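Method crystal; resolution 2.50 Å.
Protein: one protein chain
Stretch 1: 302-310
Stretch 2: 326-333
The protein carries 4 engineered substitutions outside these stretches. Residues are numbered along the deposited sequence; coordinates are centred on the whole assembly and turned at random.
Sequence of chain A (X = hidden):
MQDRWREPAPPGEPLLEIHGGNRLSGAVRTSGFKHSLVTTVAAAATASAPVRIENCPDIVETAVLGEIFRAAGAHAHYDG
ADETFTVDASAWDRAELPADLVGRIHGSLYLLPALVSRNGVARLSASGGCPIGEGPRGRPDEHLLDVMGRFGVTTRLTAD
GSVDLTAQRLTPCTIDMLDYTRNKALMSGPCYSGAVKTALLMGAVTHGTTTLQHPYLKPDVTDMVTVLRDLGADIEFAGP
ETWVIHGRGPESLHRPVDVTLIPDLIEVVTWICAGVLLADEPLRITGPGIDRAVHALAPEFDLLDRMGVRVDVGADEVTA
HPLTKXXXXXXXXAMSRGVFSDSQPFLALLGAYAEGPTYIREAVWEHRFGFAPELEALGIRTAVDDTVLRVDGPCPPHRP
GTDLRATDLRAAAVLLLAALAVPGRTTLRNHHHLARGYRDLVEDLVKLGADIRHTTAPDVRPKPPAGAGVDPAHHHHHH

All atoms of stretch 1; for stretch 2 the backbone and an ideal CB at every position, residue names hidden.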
# COMPACT_ATOMS: atom_id res chain seq x y z
N ASP A 302 -13.02 2.23 -6.14
CA ASP A 302 -11.97 3.13 -6.59
C ASP A 302 -10.90 2.32 -7.32
O ASP A 302 -10.31 2.79 -8.29
CB ASP A 302 -11.37 3.89 -5.42
CG ASP A 302 -10.19 4.76 -5.83
OD1 ASP A 302 -10.41 5.74 -6.57
OD2 ASP A 302 -9.05 4.45 -5.42
N LEU A 303 -10.65 1.11 -6.83
CA LEU A 303 -9.71 0.20 -7.47
C LEU A 303 -10.25 -0.28 -8.81
O LEU A 303 -9.52 -0.31 -9.81
CB LEU A 303 -9.41 -0.99 -6.57
CG LEU A 303 -8.50 -0.72 -5.37
CD1 LEU A 303 -8.35 -1.98 -4.54
CD2 LEU A 303 -7.15 -0.22 -5.84
N LEU A 304 -11.53 -0.65 -8.83
CA LEU A 304 -12.18 -1.12 -10.05
C LEU A 304 -12.12 -0.07 -11.15
O LEU A 304 -11.90 -0.39 -12.32
CB LEU A 304 -13.64 -1.50 -9.77
CG LEU A 304 -13.87 -2.72 -8.88
CD1 LEU A 304 -15.36 -2.99 -8.71
CD2 LEU A 304 -13.16 -3.95 -9.43
N ASP A 305 -12.32 1.19 -10.77
CA ASP A 305 -12.26 2.30 -11.72
C ASP A 305 -10.83 2.48 -12.23
O ASP A 305 -10.62 2.82 -13.40
CB ASP A 305 -12.75 3.59 -11.07
CG ASP A 305 -12.69 4.78 -12.01
OD1 ASP A 305 -12.95 4.60 -13.22
OD2 ASP A 305 -12.36 5.89 -11.55
N ARG A 306 -9.86 2.27 -11.36
CA ARG A 306 -8.46 2.41 -11.72
C ARG A 306 -7.99 1.27 -12.62
O ARG A 306 -7.09 1.44 -13.44
CB ARG A 306 -7.58 2.51 -10.47
CG ARG A 306 -7.59 3.89 -9.82
CD ARG A 306 -7.29 3.81 -8.33
NE ARG A 306 -6.02 3.13 -8.05
CZ ARG A 306 -5.61 2.80 -6.83
NH1 ARG A 306 -6.37 3.08 -5.78
NH2 ARG A 306 -4.45 2.19 -6.67
N MET A 307 -8.61 0.10 -12.46
CA MET A 307 -8.26 -1.06 -13.28
C MET A 307 -8.93 -0.99 -14.65
O MET A 307 -8.52 -1.67 -15.58
CB MET A 307 -8.63 -2.36 -12.56
CG MET A 307 -7.91 -2.57 -11.25
SD MET A 307 -8.27 -4.16 -10.47
CE MET A 307 -7.28 -5.26 -11.48
N GLY A 308 -9.97 -0.17 -14.75
CA GLY A 308 -10.70 -0.03 -16.00
C GLY A 308 -11.97 -0.85 -16.03
O GLY A 308 -12.56 -1.06 -17.09
N VAL A 309 -12.39 -1.33 -14.86
CA VAL A 309 -13.60 -2.13 -14.75
C VAL A 309 -14.85 -1.24 -14.75
O VAL A 309 -14.96 -0.32 -13.94
CB VAL A 309 -13.59 -2.99 -13.47
CG1 VAL A 309 -14.97 -3.58 -13.21
CG2 VAL A 309 -12.54 -4.08 -13.57
N ARG A 310 -15.77 -1.52 -15.66
CA ARG A 310 -17.00 -0.75 -15.75
C ARG A 310 -18.16 -1.41 -15.01
O ARG A 310 -18.52 -2.55 -15.29
CB ARG A 310 -17.40 -0.52 -17.21
CG ARG A 310 -18.80 0.08 -17.36
CD ARG A 310 -19.18 0.29 -18.81
NE ARG A 310 -20.58 0.69 -18.94
CZ ARG A 310 -21.17 1.01 -20.09
NH1 ARG A 310 -20.48 1.00 -21.22
NH2 ARG A 310 -22.45 1.36 -20.10
N UNK A 326 -7.76 -5.38 -22.06
CA UNK A 326 -6.99 -5.69 -20.85
C UNK A 326 -7.14 -4.62 -19.76
O UNK A 326 -7.32 -3.44 -20.07
CB UNK A 326 -5.51 -5.85 -21.21
N UNK A 327 -7.07 -5.04 -18.51
CA UNK A 327 -7.20 -4.12 -17.38
C UNK A 327 -5.88 -3.43 -17.06
O UNK A 327 -4.84 -3.74 -17.64
CB UNK A 327 -7.71 -4.87 -16.15
N UNK A 328 -5.93 -2.49 -16.12
CA UNK A 328 -4.73 -1.80 -15.66
C UNK A 328 -4.35 -2.28 -14.26
O UNK A 328 -5.23 -2.50 -13.42
CB UNK A 328 -4.94 -0.28 -15.67
N UNK A 329 -3.05 -2.45 -14.01
CA UNK A 329 -2.56 -2.93 -12.72
C UNK A 329 -2.70 -1.87 -11.63
O UNK A 329 -2.71 -0.67 -11.92
CB UNK A 329 -1.10 -3.36 -12.84
N UNK A 330 -2.81 -2.31 -10.38
CA UNK A 330 -2.93 -1.41 -9.25
C UNK A 330 -2.09 -1.89 -8.07
O UNK A 330 -1.82 -3.09 -7.94
CB UNK A 330 -4.40 -1.27 -8.84
N UNK A 331 -1.69 -0.96 -7.21
CA UNK A 331 -1.08 -1.32 -5.94
C UNK A 331 -1.92 -0.71 -4.81
O UNK A 331 -2.30 0.46 -4.87
CB UNK A 331 0.37 -0.84 -5.87
N UNK A 332 -2.21 -1.51 -3.80
CA UNK A 332 -3.06 -1.05 -2.70
C UNK A 332 -2.84 -1.88 -1.44
O UNK A 332 -2.13 -2.88 -1.45
CB UNK A 332 -4.53 -1.11 -3.11
N UNK A 333 -3.48 -1.45 -0.36
CA UNK A 333 -3.37 -2.14 0.91
C UNK A 333 -4.75 -2.43 1.48
O UNK A 333 -5.54 -1.52 1.72
CB UNK A 333 -2.54 -1.32 1.90

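Position 326 opens the second stretch with its CA-to-CB bond pointing away from the helix and nothing of stretch 1 near the ideal CB. Its backbone angles suit many residues, proline among them; the deposited residue is Pro 326, whose carbonyl O accepts from a water (2.9 Å) that also donates to Met 307 O (3.2 Å).

At position 327 the CB points toward the end of the helix, 3.3 Å from Met 307 O. Beyond that carbonyl the site is lined by the Met 307 and Val 309 side chains, which favours leucine, isoleucine or methionine over a charged residue. It is Leu 327 (m, t): its CD2 and CD1 both approach Val 309 CG2 (3.8 and 3.9 Å), and CD1 also lies 4.2 Å from Met 307 CE.

At position 328 the backbone N donates to Met 307 O (2.8 Å, 161°), a bond open to any residue but proline. Its CB points sideways, 3.5 Å from Arg 306 O, and the carbonyls of the last helical turn offer acceptors. A long donor such as lysine, arginine or glutamine would fit. Arg 328 brings NE and NH1 each to 3.1 Å from Arg 306 O, and one face of its guanidinium covers Gly 308 CA, 4.0 Å from NH2. Gly 308 has no side chain to intervene; an ideal CB there would lie 3.5 Å from Arg 328 NH2.

Position 329 points away, so stretch 1 hardly restricts it; its phi of -72° allows proline, and Pro 329 is found.

Position 330 turns its CB toward the helix, 4.2 Å from Leu 303 CD2 and 4.5 Å from Met 307 CG, with Arg 306 alongside. A compact aliphatic residue, valine or isoleucine, suits this crowded site. Val 330 places CG1 3.7 Å from Met 307 CG and 3.9 Å from Arg 306 CB.

At position 331 the CB points away from stretch 1, so polar, charged or apolar residues would all be allowed by it, but the backbone is engaged: its O accepts a weak hydrogen bond from Arg 306 NH2 (3.3 Å), and a water joins its N (2.8 Å) to that same NH2 (3.0 Å). The residue is Glu 331, whose OE1 is hydrogen-bonded elsewhere in the structure.

At 332 the CB again points toward the helix, 3.9 Å from Leu 303 CD2, inviting a large apolar or aromatic group. Phe 332 receives Leu 303 CD1 over its ring face, 3.5 Å from CD1 to the ring centroid.

Position 333 points away, beyond reach; many residues would do, and Thr 333 is deposited.

Stretch 2 326-333: PLRPVEFT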
# COMPACT_ATOMS: atom_id res chain seq x y z
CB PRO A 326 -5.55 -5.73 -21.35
CG PRO A 326 -5.68 -6.16 -22.77
CD PRO A 326 -6.94 -5.53 -23.28
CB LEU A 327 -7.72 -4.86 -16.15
CG LEU A 327 -9.13 -5.44 -16.24
CD1 LEU A 327 -9.50 -6.17 -14.96
CD2 LEU A 327 -10.14 -4.34 -16.55
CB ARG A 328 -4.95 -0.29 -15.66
CG ARG A 328 -4.80 0.36 -17.03
CD ARG A 328 -6.06 1.09 -17.44
NE ARG A 328 -6.53 1.99 -16.39
CZ ARG A 328 -7.62 2.76 -16.50
NH1 ARG A 328 -7.97 3.55 -15.50
NH2 ARG A 328 -8.35 2.73 -17.61
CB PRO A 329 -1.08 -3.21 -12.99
CG PRO A 329 -0.72 -2.28 -14.09
CD PRO A 329 -1.95 -2.18 -14.95
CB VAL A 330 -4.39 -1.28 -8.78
CG1 VAL A 330 -5.22 -0.48 -9.77
CG2 VAL A 330 -5.00 -2.66 -8.56
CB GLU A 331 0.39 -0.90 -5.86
CG GLU A 331 0.65 0.59 -5.65
CD GLU A 331 0.70 0.98 -4.17
OE1 GLU A 331 0.83 2.18 -3.89
OE2 GLU A 331 0.61 0.08 -3.31
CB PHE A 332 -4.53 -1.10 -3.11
CG PHE A 332 -5.05 -2.49 -3.33
CD1 PHE A 332 -4.91 -3.10 -4.56
CD2 PHE A 332 -5.69 -3.18 -2.31
CE1 PHE A 332 -5.39 -4.38 -4.78
CE2 PHE A 332 -6.17 -4.46 -2.52
CZ PHE A 332 -6.02 -5.06 -3.75
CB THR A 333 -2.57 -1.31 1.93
OG1 THR A 333 -1.24 -1.10 1.44
CG2 THR A 333 -2.50 -2.04 3.27
O HOH W 1 -2.23 1.48 -8.49
O HOH W 2 -4.47 1.94 -12.80
O HOH W 3 -8.56 -1.15 -18.75
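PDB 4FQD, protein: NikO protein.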